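Local coordinates for protein aryl esterase (PDB 2Q0Q) that hydrolyses aryl esters and transfers acyl groups to alcohols in water, as an oligomeric esterase of the SGNH hydrolase family, at residues T58-P63 and T93-A98; R102-I107 and T161-R166; V137-L142 and R166-L171; P148-I153 and G193-E198. One frame throughout, in Å; residues are numbered along the deposited sequence.

Contact 1: residues T58-P63 and T93-A98. With SO4 (sulfate ion), chain U.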
loop_
_atom_site.group_PDB
_atom_site.type_symbol
_atom_site.label_atom_id
_atom_site.label_comp_id
_atom_site.label_asym_id
_atom_site.label_seq_id
_atom_site.Cartn_x
_atom_site.Cartn_y
_atom_site.Cartn_z
ATOM N N THR G 58 9.526 -9.065 18.215
ATOM C CA THR G 58 8.777 -8.052 18.970
ATOM C C THR G 58 7.706 -7.443 18.071
ATOM O O THR G 58 6.509 -7.565 18.359
ATOM C CB THR G 58 9.678 -6.924 19.547
ATOM O OG1 THR G 58 10.434 -6.312 18.487
ATOM C CG2 THR G 58 10.589 -7.474 20.638
ATOM N N ASN G 59 8.139 -6.820 16.980
ATOM C CA ASN G 59 7.237 -6.077 16.094
ATOM C C ASN G 59 7.747 -5.924 14.666
ATOM O O ASN G 59 7.443 -4.918 13.989
ATOM C CB ASN G 59 6.954 -4.695 16.691
ATOM C CG ASN G 59 8.084 -3.694 16.446
ATOM O OD1 ASN G 59 9.262 -4.061 16.395
ATOM N ND2 ASN G 59 7.712 -2.407 16.314
ATOM N N ILE G 60 8.492 -6.910 14.183
ATOM C CA ILE G 60 9.016 -6.825 12.837
ATOM C C ILE G 60 8.589 -8.052 12.045
ATOM O O ILE G 60 8.720 -9.186 12.508
ATOM C CB ILE G 60 10.568 -6.567 12.829
ATOM C CG1 ILE G 60 11.109 -6.527 11.398
ATOM C CG2 ILE G 60 11.319 -7.598 13.646
ATOM C CD1 ILE G 60 12.412 -5.792 11.274
ATOM N N ASP G 61 8.056 -7.809 10.854
ATOM C CA ASP G 61 7.690 -8.875 9.938
ATOM C C ASP G 61 8.905 -9.710 9.541
ATOM O O ASP G 61 9.941 -9.166 9.139
ATOM C CB ASP G 61 7.067 -8.284 8.668
ATOM C CG ASP G 61 5.703 -7.631 8.928
ATOM O OD1 ASP G 61 5.064 -7.933 9.963
ATOM O OD2 ASP G 61 5.278 -6.809 8.099
ATOM N N ASP G 62 8.781 -11.021 9.648
ATOM C CA ASP G 62 9.832 -11.917 9.166
ATOM C C ASP G 62 9.542 -12.193 7.688
ATOM O O ASP G 62 8.409 -12.591 7.338
ATOM C CB ASP G 62 9.885 -13.205 9.999
ATOM C CG ASP G 62 11.089 -14.085 9.655
ATOM O OD1 ASP G 62 11.235 -14.420 8.466
ATOM O OD2 ASP G 62 11.888 -14.466 10.555
ATOM N N PRO G 63 10.533 -11.947 6.800
ATOM C CA PRO G 63 10.258 -12.066 5.354
ATOM C C PRO G 63 9.994 -13.499 4.884
ATOM O O PRO G 63 9.486 -13.699 3.783
ATOM C CB PRO G 63 11.540 -11.529 4.699
ATOM C CG PRO G 63 12.591 -11.662 5.709
ATOM C CD PRO G 63 11.923 -11.529 7.060
ATOM N N THR G 93 14.956 -12.194 21.275
ATOM C CA THR G 93 15.970 -13.087 20.707
ATOM C C THR G 93 15.920 -13.100 19.176
ATOM O O THR G 93 16.930 -12.944 18.495
ATOM C CB THR G 93 15.791 -14.526 21.225
ATOM O OG1 THR G 93 15.858 -14.539 22.655
ATOM C CG2 THR G 93 16.856 -15.442 20.656
ATOM N N ASN G 94 14.723 -13.253 18.629
ATOM C CA ASN G 94 14.604 -13.385 17.178
ATOM C C ASN G 94 14.903 -12.105 16.417
ATOM O O ASN G 94 15.418 -12.147 15.299
ATOM C CB ASN G 94 13.275 -14.039 16.807
ATOM C CG ASN G 94 13.210 -15.480 17.315
ATOM O OD1 ASN G 94 14.226 -16.189 17.298
ATOM N ND2 ASN G 94 12.070 -15.881 17.851
ATOM N N ASP G 95 14.627 -10.972 17.034
ATOM C CA ASP G 95 15.012 -9.679 16.479
ATOM C C ASP G 95 16.517 -9.564 16.229
ATOM O O ASP G 95 16.933 -8.733 15.429
ATOM C CB ASP G 95 14.623 -8.546 17.421
ATOM C CG ASP G 95 13.125 -8.438 17.662
ATOM O OD1 ASP G 95 12.489 -9.426 18.101
ATOM O OD2 ASP G 95 12.606 -7.335 17.459
ATOM N N THR G 96 17.328 -10.363 16.944
ATOM C CA THR G 96 18.787 -10.313 16.778
ATOM C C THR G 96 19.288 -11.156 15.620
ATOM O O THR G 96 20.497 -11.209 15.407
ATOM C CB THR G 96 19.588 -10.745 18.034
ATOM O OG1 THR G 96 19.535 -12.175 18.175
ATOM C CG2 THR G 96 19.090 -10.023 19.300
ATOM N N LYS G 97 18.395 -11.818 14.873
ATOM C CA LYS G 97 18.815 -12.494 13.657
ATOM C C LYS G 97 19.413 -11.478 12.688
ATOM O O LYS G 97 18.944 -10.343 12.596
ATOM C CB LYS G 97 17.669 -13.262 13.023
ATOM C CG LYS G 97 17.220 -14.479 13.849
ATOM C CD LYS G 97 15.948 -15.073 13.289
ATOM C CE LYS G 97 15.568 -16.292 14.064
ATOM N NZ LYS G 97 14.254 -16.877 13.665
ATOM N N ALA G 98 20.451 -11.908 11.971
ATOM C CA ALA G 98 21.278 -10.999 11.143
ATOM C C ALA G 98 20.476 -10.254 10.095
ATOM O O ALA G 98 20.756 -9.081 9.816
ATOM C CB ALA G 98 22.437 -11.768 10.470
HETATM S S SO4 U . 13.394 -19.307 17.125
HETATM O O1 SO4 U . 14.752 -18.771 17.510
HETATM O O2 SO4 U . 12.371 -18.726 18.026
HETATM O O3 SO4 U . 13.251 -19.077 15.674
HETATM O O4 SO4 U . 13.393 -20.753 17.377
HETATM O O HOH W 1 12.302 -14.870 13.232
#

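Contact 2: residues R102-I107 and T161-R166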
loop_
_atom_site.group_PDB
_atom_site.type_symbol
_atom_site.label_atom_id
_atom_site.label_comp_id
_atom_site.label_asym_id
_atom_site.label_seq_id
_atom_site.Cartn_x
_atom_site.Cartn_y
_atom_site.Cartn_z
ATOM N N ARG G 102 18.871 -5.276 13.136
ATOM C CA ARG G 102 18.437 -4.488 14.295
ATOM C C ARG G 102 19.508 -4.332 15.367
ATOM O O ARG G 102 20.288 -5.244 15.621
ATOM C CB ARG G 102 17.190 -5.090 14.938
ATOM C CG ARG G 102 15.903 -4.712 14.235
ATOM C CD ARG G 102 14.664 -5.073 15.051
ATOM N NE ARG G 102 13.517 -4.292 14.571
ATOM C CZ ARG G 102 12.328 -4.206 15.167
ATOM N NH1 ARG G 102 12.052 -4.881 16.274
ATOM N NH2 ARG G 102 11.398 -3.429 14.623
ATOM N N THR G 103 19.524 -3.153 15.972
ATOM C CA THR G 103 20.343 -2.857 17.146
ATOM C C THR G 103 19.526 -3.199 18.396
ATOM O O THR G 103 18.315 -3.367 18.318
ATOM C CB THR G 103 20.695 -1.356 17.195
ATOM O OG1 THR G 103 19.502 -0.588 17.398
ATOM C CG2 THR G 103 21.379 -0.911 15.885
ATOM N N PRO G 104 20.195 -3.315 19.566
ATOM C CA PRO G 104 19.442 -3.496 20.819
ATOM C C PRO G 104 18.395 -2.404 21.058
ATOM O O PRO G 104 17.319 -2.694 21.573
ATOM C CB PRO G 104 20.531 -3.456 21.900
ATOM C CG PRO G 104 21.746 -3.923 21.186
ATOM C CD PRO G 104 21.648 -3.378 19.793
ATOM N N LEU G 105 18.704 -1.173 20.658
ATOM C CA LEU G 105 17.735 -0.075 20.752
ATOM C C LEU G 105 16.489 -0.351 19.897
ATOM O O LEU G 105 15.351 -0.160 20.358
ATOM C CB LEU G 105 18.325 1.250 20.299
ATOM C CG LEU G 105 17.284 2.366 20.137
ATOM C CD1 LEU G 105 16.573 2.655 21.460
ATOM C CD2 LEU G 105 17.939 3.615 19.572
ATOM N N ASP G 106 16.695 -0.801 18.663
ATOM C CA ASP G 106 15.545 -1.130 17.785
ATOM C C ASP G 106 14.647 -2.181 18.432
ATOM O O ASP G 106 13.412 -2.102 18.380
ATOM C CB ASP G 106 15.984 -1.691 16.440
ATOM C CG ASP G 106 16.742 -0.700 15.593
ATOM O OD1 ASP G 106 16.476 0.521 15.686
ATOM O OD2 ASP G 106 17.603 -1.179 14.809
ATOM N N ILE G 107 15.287 -3.161 19.065
ATOM C CA ILE G 107 14.562 -4.250 19.713
ATOM C C ILE G 107 13.824 -3.719 20.939
ATOM O O ILE G 107 12.703 -4.072 21.183
ATOM C CB ILE G 107 15.550 -5.397 20.096
ATOM C CG1 ILE G 107 16.249 -5.883 18.827
ATOM C CG2 ILE G 107 14.832 -6.538 20.809
ATOM C CD1 ILE G 107 17.248 -6.955 19.058
ATOM N N THR G 161 22.123 -9.903 22.124
ATOM C CA THR G 161 21.337 -10.424 23.259
ATOM C C THR G 161 21.981 -10.109 24.597
ATOM O O THR G 161 21.279 -9.995 25.595
ATOM C CB THR G 161 21.083 -11.937 23.170
ATOM O OG1 THR G 161 22.318 -12.654 23.053
ATOM C CG2 THR G 161 20.197 -12.257 21.972
ATOM N N THR G 162 23.299 -9.958 24.616
ATOM C CA THR G 162 23.988 -9.567 25.868
ATOM C C THR G 162 23.592 -8.149 26.321
ATOM O O THR G 162 23.805 -7.785 27.466
ATOM C CB THR G 162 25.521 -9.602 25.744
ATOM O OG1 THR G 162 25.973 -8.518 24.917
ATOM C CG2 THR G 162 26.022 -10.945 25.202
ATOM N N GLU G 163 23.056 -7.340 25.408
ATOM C CA GLU G 163 22.643 -5.951 25.697
ATOM C C GLU G 163 21.169 -5.777 26.071
ATOM O O GLU G 163 20.766 -4.681 26.465
ATOM C CB GLU G 163 22.945 -5.050 24.502
ATOM C CG GLU G 163 24.421 -5.062 24.084
ATOM C CD GLU G 163 25.342 -4.737 25.239
ATOM O OE1 GLU G 163 26.298 -5.518 25.491
ATOM O OE2 GLU G 163 25.109 -3.696 25.895
ATOM N N LEU G 164 20.375 -6.834 25.948
ATOM C CA LEU G 164 18.919 -6.683 26.104
ATOM C C LEU G 164 18.514 -6.445 27.550
ATOM O O LEU G 164 17.588 -5.695 27.826
ATOM C CB LEU G 164 18.185 -7.883 25.529
ATOM C CG LEU G 164 18.314 -8.006 24.008
ATOM C CD1 LEU G 164 17.660 -9.273 23.503
ATOM C CD2 LEU G 164 17.732 -6.795 23.327
ATOM N N ALA G 165 19.214 -7.063 28.509
ATOM C CA ALA G 165 18.896 -6.776 29.893
ATOM C C ALA G 165 19.094 -5.278 30.169
ATOM O O ALA G 165 18.268 -4.651 30.846
ATOM C CB ALA G 165 19.751 -7.608 30.834
ATOM N N ARG G 166 20.172 -4.702 29.632
ATOM C CA ARG G 166 20.439 -3.289 29.847
ATOM C C ARG G 166 19.365 -2.387 29.235
ATOM O O ARG G 166 18.827 -1.506 29.910
ATOM C CB ARG G 166 21.810 -2.908 29.274
ATOM C CG ARG G 166 22.170 -1.458 29.545
ATOM C CD ARG G 166 23.599 -1.145 29.184
ATOM N NE ARG G 166 23.852 -1.325 27.752
ATOM C CZ ARG G 166 23.580 -0.420 26.812
ATOM N NH1 ARG G 166 23.021 0.750 27.123
ATOM N NH2 ARG G 166 23.861 -0.687 25.533
#

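Contact 3: residues V137-L142 and R166-L171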
loop_
_atom_site.group_PDB
_atom_site.type_symbol
_atom_site.label_atom_id
_atom_site.label_comp_id
_atom_site.label_asym_id
_atom_site.label_seq_id
_atom_site.Cartn_x
_atom_site.Cartn_y
_atom_site.Cartn_z
ATOM N N VAL G 137 10.536 -9.043 30.240
ATOM C CA VAL G 137 11.595 -10.020 30.521
ATOM C C VAL G 137 12.608 -10.034 29.388
ATOM O O VAL G 137 12.254 -10.272 28.238
ATOM C CB VAL G 137 11.045 -11.431 30.687
ATOM C CG1 VAL G 137 12.146 -12.417 30.946
ATOM C CG2 VAL G 137 9.976 -11.491 31.807
ATOM N N SER G 138 13.877 -9.796 29.728
ATOM C CA SER G 138 14.949 -9.968 28.748
ATOM C C SER G 138 15.286 -11.454 28.706
ATOM O O SER G 138 15.424 -12.084 29.782
ATOM C CB SER G 138 16.188 -9.124 29.095
ATOM O OG SER G 138 16.518 -9.238 30.455
ATOM N N PRO G 139 15.420 -12.029 27.486
ATOM C CA PRO G 139 15.835 -13.427 27.411
ATOM C C PRO G 139 17.317 -13.525 27.787
ATOM O O PRO G 139 18.023 -12.522 27.802
ATOM C CB PRO G 139 15.651 -13.769 25.934
ATOM C CG PRO G 139 15.943 -12.464 25.239
ATOM C CD PRO G 139 15.262 -11.443 26.138
ATOM N N PRO G 140 17.808 -14.740 28.064
ATOM C CA PRO G 140 19.236 -14.896 28.308
ATOM C C PRO G 140 20.048 -14.759 27.024
ATOM O O PRO G 140 19.535 -15.031 25.923
ATOM C CB PRO G 140 19.344 -16.316 28.866
ATOM C CG PRO G 140 18.192 -17.002 28.410
ATOM C CD PRO G 140 17.104 -16.024 28.152
ATOM N N PRO G 141 21.326 -14.355 27.150
ATOM C CA PRO G 141 22.150 -14.224 25.958
ATOM C C PRO G 141 22.240 -15.565 25.211
ATOM O O PRO G 141 22.244 -16.638 25.843
ATOM C CB PRO G 141 23.503 -13.783 26.519
ATOM C CG PRO G 141 23.168 -13.129 27.834
ATOM C CD PRO G 141 22.065 -13.988 28.369
ATOM N N LEU G 142 22.288 -15.495 23.885
ATOM C CA LEU G 142 22.570 -16.656 23.070
ATOM C C LEU G 142 23.981 -17.188 23.359
ATOM O O LEU G 142 24.818 -16.517 23.981
ATOM C CB LEU G 142 22.447 -16.321 21.577
ATOM C CG LEU G 142 21.055 -15.953 21.069
ATOM C CD1 LEU G 142 21.096 -15.246 19.724
ATOM C CD2 LEU G 142 20.150 -17.189 20.995
ATOM N N ARG G 166 20.172 -4.702 29.632
ATOM C CA ARG G 166 20.439 -3.289 29.847
ATOM C C ARG G 166 19.365 -2.387 29.235
ATOM O O ARG G 166 18.827 -1.506 29.910
ATOM C CB ARG G 166 21.810 -2.908 29.274
ATOM C CG ARG G 166 22.170 -1.458 29.545
ATOM C CD ARG G 166 23.599 -1.145 29.184
ATOM N NE ARG G 166 23.852 -1.325 27.752
ATOM C CZ ARG G 166 23.580 -0.420 26.812
ATOM N NH1 ARG G 166 23.021 0.750 27.123
ATOM N NH2 ARG G 166 23.861 -0.687 25.533
ATOM N N VAL G 167 19.098 -2.593 27.955
ATOM C CA VAL G 167 18.168 -1.722 27.247
ATOM C C VAL G 167 16.722 -1.949 27.723
ATOM O O VAL G 167 15.973 -0.986 27.810
ATOM C CB VAL G 167 18.280 -1.798 25.666
ATOM C CG1 VAL G 167 19.691 -1.429 25.215
ATOM C CG2 VAL G 167 17.877 -3.154 25.125
ATOM N N TYR G 168 16.339 -3.194 28.031
ATOM C CA TYR G 168 14.992 -3.463 28.537
ATOM C C TYR G 168 14.821 -2.930 29.962
ATOM O O TYR G 168 13.727 -2.454 30.318
ATOM C CB TYR G 168 14.627 -4.963 28.541
ATOM C CG TYR G 168 14.275 -5.608 27.199
ATOM C CD1 TYR G 168 14.488 -4.966 25.980
ATOM C CD2 TYR G 168 13.781 -6.911 27.167
ATOM C CE1 TYR G 168 14.178 -5.596 24.765
ATOM C CE2 TYR G 168 13.469 -7.539 25.968
ATOM C CZ TYR G 168 13.675 -6.881 24.776
ATOM O OH TYR G 168 13.361 -7.514 23.599
ATOM N N SER G 169 15.877 -3.008 30.782
ATOM C CA SER G 169 15.818 -2.402 32.108
ATOM C C SER G 169 15.610 -0.884 32.046
ATOM O O SER G 169 14.808 -0.317 32.813
ATOM C CB SER G 169 17.068 -2.706 32.912
ATOM O OG SER G 169 16.933 -2.224 34.240
ATOM N N ALA G 170 16.346 -0.245 31.145
ATOM C CA ALA G 170 16.214 1.192 30.872
ATOM C C ALA G 170 14.804 1.524 30.433
ATOM O O ALA G 170 14.193 2.451 30.971
ATOM C CB ALA G 170 17.178 1.631 29.783
ATOM N N LEU G 171 14.321 0.772 29.451
ATOM C CA LEU G 171 12.969 0.970 28.913
ATOM C C LEU G 171 11.947 0.874 30.033
ATOM O O LEU G 171 11.094 1.768 30.215
ATOM C CB LEU G 171 12.690 -0.090 27.853
ATOM C CG LEU G 171 11.242 -0.098 27.372
ATOM C CD1 LEU G 171 10.879 1.232 26.686
ATOM C CD2 LEU G 171 10.985 -1.278 26.453
#

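Contact 4: residues P148-I153 and G193-E198. With SO4 (sulfate ion), chain U.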
loop_
_atom_site.group_PDB
_atom_site.type_symbol
_atom_site.label_atom_id
_atom_site.label_comp_id
_atom_site.label_asym_id
_atom_site.label_seq_id
_atom_site.Cartn_x
_atom_site.Cartn_y
_atom_site.Cartn_z
ATOM N N PRO G 148 25.439 -24.922 11.187
ATOM C CA PRO G 148 25.830 -23.796 10.315
ATOM C C PRO G 148 24.699 -22.863 9.917
ATOM O O PRO G 148 24.954 -21.674 9.696
ATOM C CB PRO G 148 26.429 -24.480 9.084
ATOM C CG PRO G 148 25.837 -25.881 9.092
ATOM C CD PRO G 148 25.765 -26.223 10.565
ATOM N N TRP G 149 23.470 -23.386 9.766
ATOM C CA TRP G 149 22.336 -22.538 9.401
ATOM C C TRP G 149 21.979 -21.621 10.553
ATOM O O TRP G 149 21.778 -20.436 10.345
ATOM C CB TRP G 149 21.089 -23.334 8.968
ATOM C CG TRP G 149 19.977 -22.395 8.582
ATOM C CD1 TRP G 149 18.792 -22.209 9.231
ATOM C CD2 TRP G 149 19.985 -21.473 7.488
ATOM N NE1 TRP G 149 18.058 -21.224 8.616
ATOM C CE2 TRP G 149 18.764 -20.753 7.539
ATOM C CE3 TRP G 149 20.918 -21.157 6.485
ATOM C CZ2 TRP G 149 18.439 -19.769 6.607
ATOM C CZ3 TRP G 149 20.578 -20.170 5.550
ATOM C CH2 TRP G 149 19.374 -19.484 5.638
ATOM N N PHE G 150 21.884 -22.155 11.765
ATOM C CA PHE G 150 21.714 -21.285 12.936
ATOM C C PHE G 150 22.865 -20.279 13.082
ATOM O O PHE G 150 22.628 -19.108 13.333
ATOM C CB PHE G 150 21.574 -22.062 14.235
ATOM C CG PHE G 150 20.187 -22.590 14.530
ATOM C CD1 PHE G 150 20.064 -23.836 15.151
ATOM C CD2 PHE G 150 19.006 -21.855 14.243
ATOM C CE1 PHE G 150 18.829 -24.351 15.482
ATOM C CE2 PHE G 150 17.773 -22.370 14.585
ATOM C CZ PHE G 150 17.683 -23.629 15.198
ATOM N N GLN G 151 24.107 -20.729 12.931
ATOM C CA GLN G 151 25.221 -19.782 12.968
ATOM C C GLN G 151 25.016 -18.617 11.990
ATOM O O GLN G 151 25.325 -17.486 12.316
ATOM C CB GLN G 151 26.543 -20.495 12.645
ATOM C CG GLN G 151 27.005 -21.491 13.660
ATOM C CD GLN G 151 28.413 -22.024 13.347
ATOM O OE1 GLN G 151 29.378 -21.249 13.267
ATOM N NE2 GLN G 151 28.544 -23.336 13.202
ATOM N N LEU G 152 24.496 -18.911 10.796
ATOM C CA LEU G 152 24.315 -17.906 9.747
ATOM C C LEU G 152 23.227 -16.918 10.116
ATOM O O LEU G 152 23.458 -15.700 10.090
ATOM C CB LEU G 152 23.972 -18.545 8.392
ATOM C CG LEU G 152 25.192 -19.022 7.603
ATOM C CD1 LEU G 152 24.858 -20.144 6.627
ATOM C CD2 LEU G 152 25.873 -17.836 6.883
ATOM N N ILE G 153 22.035 -17.424 10.437
ATOM C CA ILE G 153 20.896 -16.508 10.665
ATOM C C ILE G 153 21.082 -15.664 11.930
ATOM O O ILE G 153 20.537 -14.553 12.042
ATOM C CB ILE G 153 19.507 -17.218 10.695
ATOM C CG1 ILE G 153 19.366 -18.144 11.896
ATOM C CG2 ILE G 153 19.264 -17.994 9.396
ATOM C CD1 ILE G 153 17.984 -18.712 12.078
ATOM N N GLY G 193 22.516 -23.790 21.114
ATOM C CA GLY G 193 23.034 -22.450 21.472
ATOM C C GLY G 193 21.948 -21.386 21.514
ATOM O O GLY G 193 22.243 -20.194 21.730
ATOM N N ILE G 194 20.703 -21.818 21.314
ATOM C CA ILE G 194 19.568 -20.915 21.231
ATOM C C ILE G 194 18.499 -21.234 22.276
ATOM O O ILE G 194 17.998 -20.332 22.957
ATOM C CB ILE G 194 18.906 -20.977 19.818
ATOM C CG1 ILE G 194 19.931 -20.678 18.711
ATOM C CG2 ILE G 194 17.675 -20.035 19.760
ATOM C CD1 ILE G 194 19.469 -21.088 17.314
ATOM N N HIS G 195 18.123 -22.510 22.381
ATOM C CA HIS G 195 16.978 -22.900 23.179
ATOM C C HIS G 195 17.396 -23.460 24.531
ATOM O O HIS G 195 18.602 -23.513 24.844
ATOM C CB HIS G 195 16.073 -23.842 22.359
ATOM C CG HIS G 195 15.594 -23.219 21.085
ATOM N ND1 HIS G 195 16.208 -23.444 19.870
ATOM C CD2 HIS G 195 14.588 -22.337 20.837
ATOM C CE1 HIS G 195 15.593 -22.748 18.929
ATOM N NE2 HIS G 195 14.610 -22.059 19.488
ATOM N N PHE G 196 16.391 -23.804 25.339
ATOM C CA PHE G 196 16.593 -24.125 26.754
ATOM C C PHE G 196 16.687 -25.602 26.999
ATOM O O PHE G 196 15.992 -26.387 26.387
ATOM C CB PHE G 196 15.469 -23.629 27.661
ATOM C CG PHE G 196 15.343 -22.127 27.785
ATOM C CD1 PHE G 196 14.179 -21.578 28.334
ATOM C CD2 PHE G 196 16.364 -21.254 27.392
ATOM C CE1 PHE G 196 14.035 -20.183 28.497
ATOM C CE2 PHE G 196 16.216 -19.870 27.528
ATOM C CZ PHE G 196 15.037 -19.329 28.072
ATOM N N THR G 197 17.525 -25.959 27.960
ATOM C CA THR G 197 17.515 -27.299 28.538
ATOM C C THR G 197 16.321 -27.442 29.471
ATOM O O THR G 197 15.604 -26.467 29.753
ATOM C CB THR G 197 18.765 -27.571 29.366
ATOM O OG1 THR G 197 18.894 -26.552 30.367
ATOM C CG2 THR G 197 19.992 -27.585 28.462
ATOM N N GLU G 198 16.087 -28.667 29.932
ATOM C CA GLU G 198 15.052 -28.901 30.940
ATOM C C GLU G 198 15.321 -28.117 32.230
ATOM O O GLU G 198 14.370 -27.576 32.823
ATOM C CB GLU G 198 14.974 -30.380 31.291
ATOM C CG GLU G 198 14.470 -31.251 30.152
ATOM C CD GLU G 198 14.469 -32.732 30.521
ATOM O OE1 GLU G 198 15.536 -33.268 30.953
ATOM O OE2 GLU G 198 13.382 -33.328 30.346
HETATM S S SO4 U . 13.394 -19.307 17.125
HETATM O O1 SO4 U . 14.752 -18.771 17.510
HETATM O O2 SO4 U . 12.371 -18.726 18.026
HETATM O O3 SO4 U . 13.251 -19.077 15.674
HETATM O O4 SO4 U . 13.393 -20.753 17.377
#

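Contact 1: residues T58-P63 and T93-A98
The carboxylate of D95 takes two hydrogen bonds from T58, one on each oxygen. T58 N reaches the syn lone pair of D95 OD1 at 3.0 Å, with an N-H...O angle of 157°, while the hydroxyl OG1 of T58 donates to D95 OD2 at 2.6 Å, on the syn side and 17° out of the carboxylate plane. With chi1 at 56°, T58 OG1 sits between its own backbone N and carbonyl carbon, and amide and hydroxyl can thus face the same acid. The two side chains cross at about a right angle, and I60 CG2 lies 4.0 Å from D95 OD2.

A second shell fixes the acid further: R102 NH1 forms a salt bridge to D95 OD2, which would favour a charged carboxylate, while NH2 of the same arginine is hydrogen-bonded to N59 OD1. Beside this pair, one water joins D62 to K97, lying 2.7 Å from D62 OD2 and 2.8 Å from K97 NZ. The extended K97 chain also brings NZ to 3.1 Å from O3 of a sulfate, and N94 ND2 donates to sulfate O2 at 2.9 Å. S11, A55 and H195 bind the same ion, so the 94-96 3-10 turn borders the probable active site. The contact ties the loop between strand 46-52 and helix 70-81 to the loop between strand 86-90 and helix 104-119.

Contact 2: residues R102-I107 and T161-R166
P104 and E163 pack carbon against carbon, P104 CG lying 3.7 Å from E163 CB, with the two side chains side by side and pointing the same way. Deeper in, I107 CG2 meets L164 CD2 at 3.8 Å; the two side chains cross at about a right angle. I107 CG2 stands anti to the backbone N (CG1 at chi1 -58°), which turns this methyl onto the leucine. Both I107 and L164 are buried, and Y168 touches I107 from the next turn of helix 164-175.

The outer side is polar and less enclosed. E163 bends at chi2 (-54°), carrying its carboxylate away from P104 to R166 of its own segment. There E163 OE2 accepts from R166 NE and R166 NH2, each at 3.3 Å, a side-on grip by two nitrogens in the guanidinium plane. R166 is solvent-exposed, although L152 of a neighbouring subunit packs on it.

Helix 104-119 is fixed at its start by reciprocal bonds: D106 N donates to T103 OG1 at 3.1 Å, and T103 N donates to D106 OD2 at 3.0 Å. D106 OD2 also forms a salt bridge with R101 of that neighbouring subunit. T103 and D106 thus make a capping box, here at the first turn of a helix that packs against the start of another in an alpha/beta SGNH-hydrolase fold.

Contact 3: residues V137-L142 and R166-L171
Y168 and S138 touch through their carbons while the polar end of each is bonded elsewhere: Y168 OH to the backbone oxygen of L91, and S138 OG to OD1 of D181. The tyrosine therefore spans from its helix across the end of strand 133-138 to the chain that follows strand 86-90. V137 O lies in the plane of the Y168 ring at its edge, 3.8 Å from Y168 CE2.

Along the way Y168 CD2 rests on S138, obliquely to the ring, with S138 CA at 3.6 Å and S138 CB at 3.8 Å. P139 CD approaches Y168 CE2 more distantly, at 4.3 Å and also obliquely. A chi1 of -76° sets the ring beside the backbone N of Y168 and directs it at the strand. The chi1 of S138, 46°, puts OG between its own N and carbonyl carbon, where it reaches D181 while CB stays against the ring.

All four touching residues are buried. I107 and M111 of helix 104-119 pack on the tyrosine, as does F179 of strand 179-181. Strand 133-138 leads through a loop region and short helices into helix 164-175, which leads on to strand 179-181, the parallel neighbour of strand 133-138: a right-handed beta-alpha-beta crossover of the sheet in this flavodoxin-like alpha/beta fold.

Contact 4: residues P148-I153 and G193-E198
With chi1 of F150 at -82° and chi1 of I194 at -56°, each side chain has its gamma carbon (CG1 in I194) beside its own backbone N, and the two are brought together between helix 148-153 and the loop 193-198. The CD1 methyl of I194 is placed over one face of the F150 ring; the modelled approach is too close, so its detail is doubtful. At the ring edge, in plane, sits I153 CD1 from the same helix, while F174 of a neighbouring subunit meets the F150 ring edge-to-face.

A second meeting joins F150 CZ to H195 CE1, at 4.4 Å, near the plane of the imidazole but oblique to the phenyl ring. I194 CG2 lies over one face of the H195 ring, 3.5 Å above its plane, and W16 stacks on H195. These neighbours, together with D192, which accepts from H195 ND1, limit the freedom of the imidazole to turn. H195 NE2 donates to sulfate O4 at 2.8 Å with an N-H...O angle of 147°, and O4 lies in the ring plane. I194 CG2 is 3.9 Å from sulfate O1. S11, H195 and D192 have the geometry of a Ser-His-Asp triad, consistent with the catalytic residues of an SGNH hydrolase.

The contact links the short helix 148-153, after strand 133-138, to the loop that leaves strand 179-181 and runs to T197, the N-cap at the start of helix 198-215.

In the fold
Contacts 1 and 4 share the sulfate, which probably came from the crystallisation liquor and marks the likely catalytic pocket. N94 and K97 bind it in the former and H195 in the latter; the centres of the two contacts are 15 Å apart, and A98 N lies 2.6 Å from I153 O, a probable hydrogen bond. Contacts 2 and 3, with centres only 7 Å apart, share R166 and helix 164-175. Contact 2 packs on contact 1 where I107 CG1 lies 3.4 Å from D95 CB. From contact 3, L142 CD2 packs 3.8 Å from I194 CA of contact 4. Contacts 2 and 4 do not touch, their nearest atoms being about 8 Å apart.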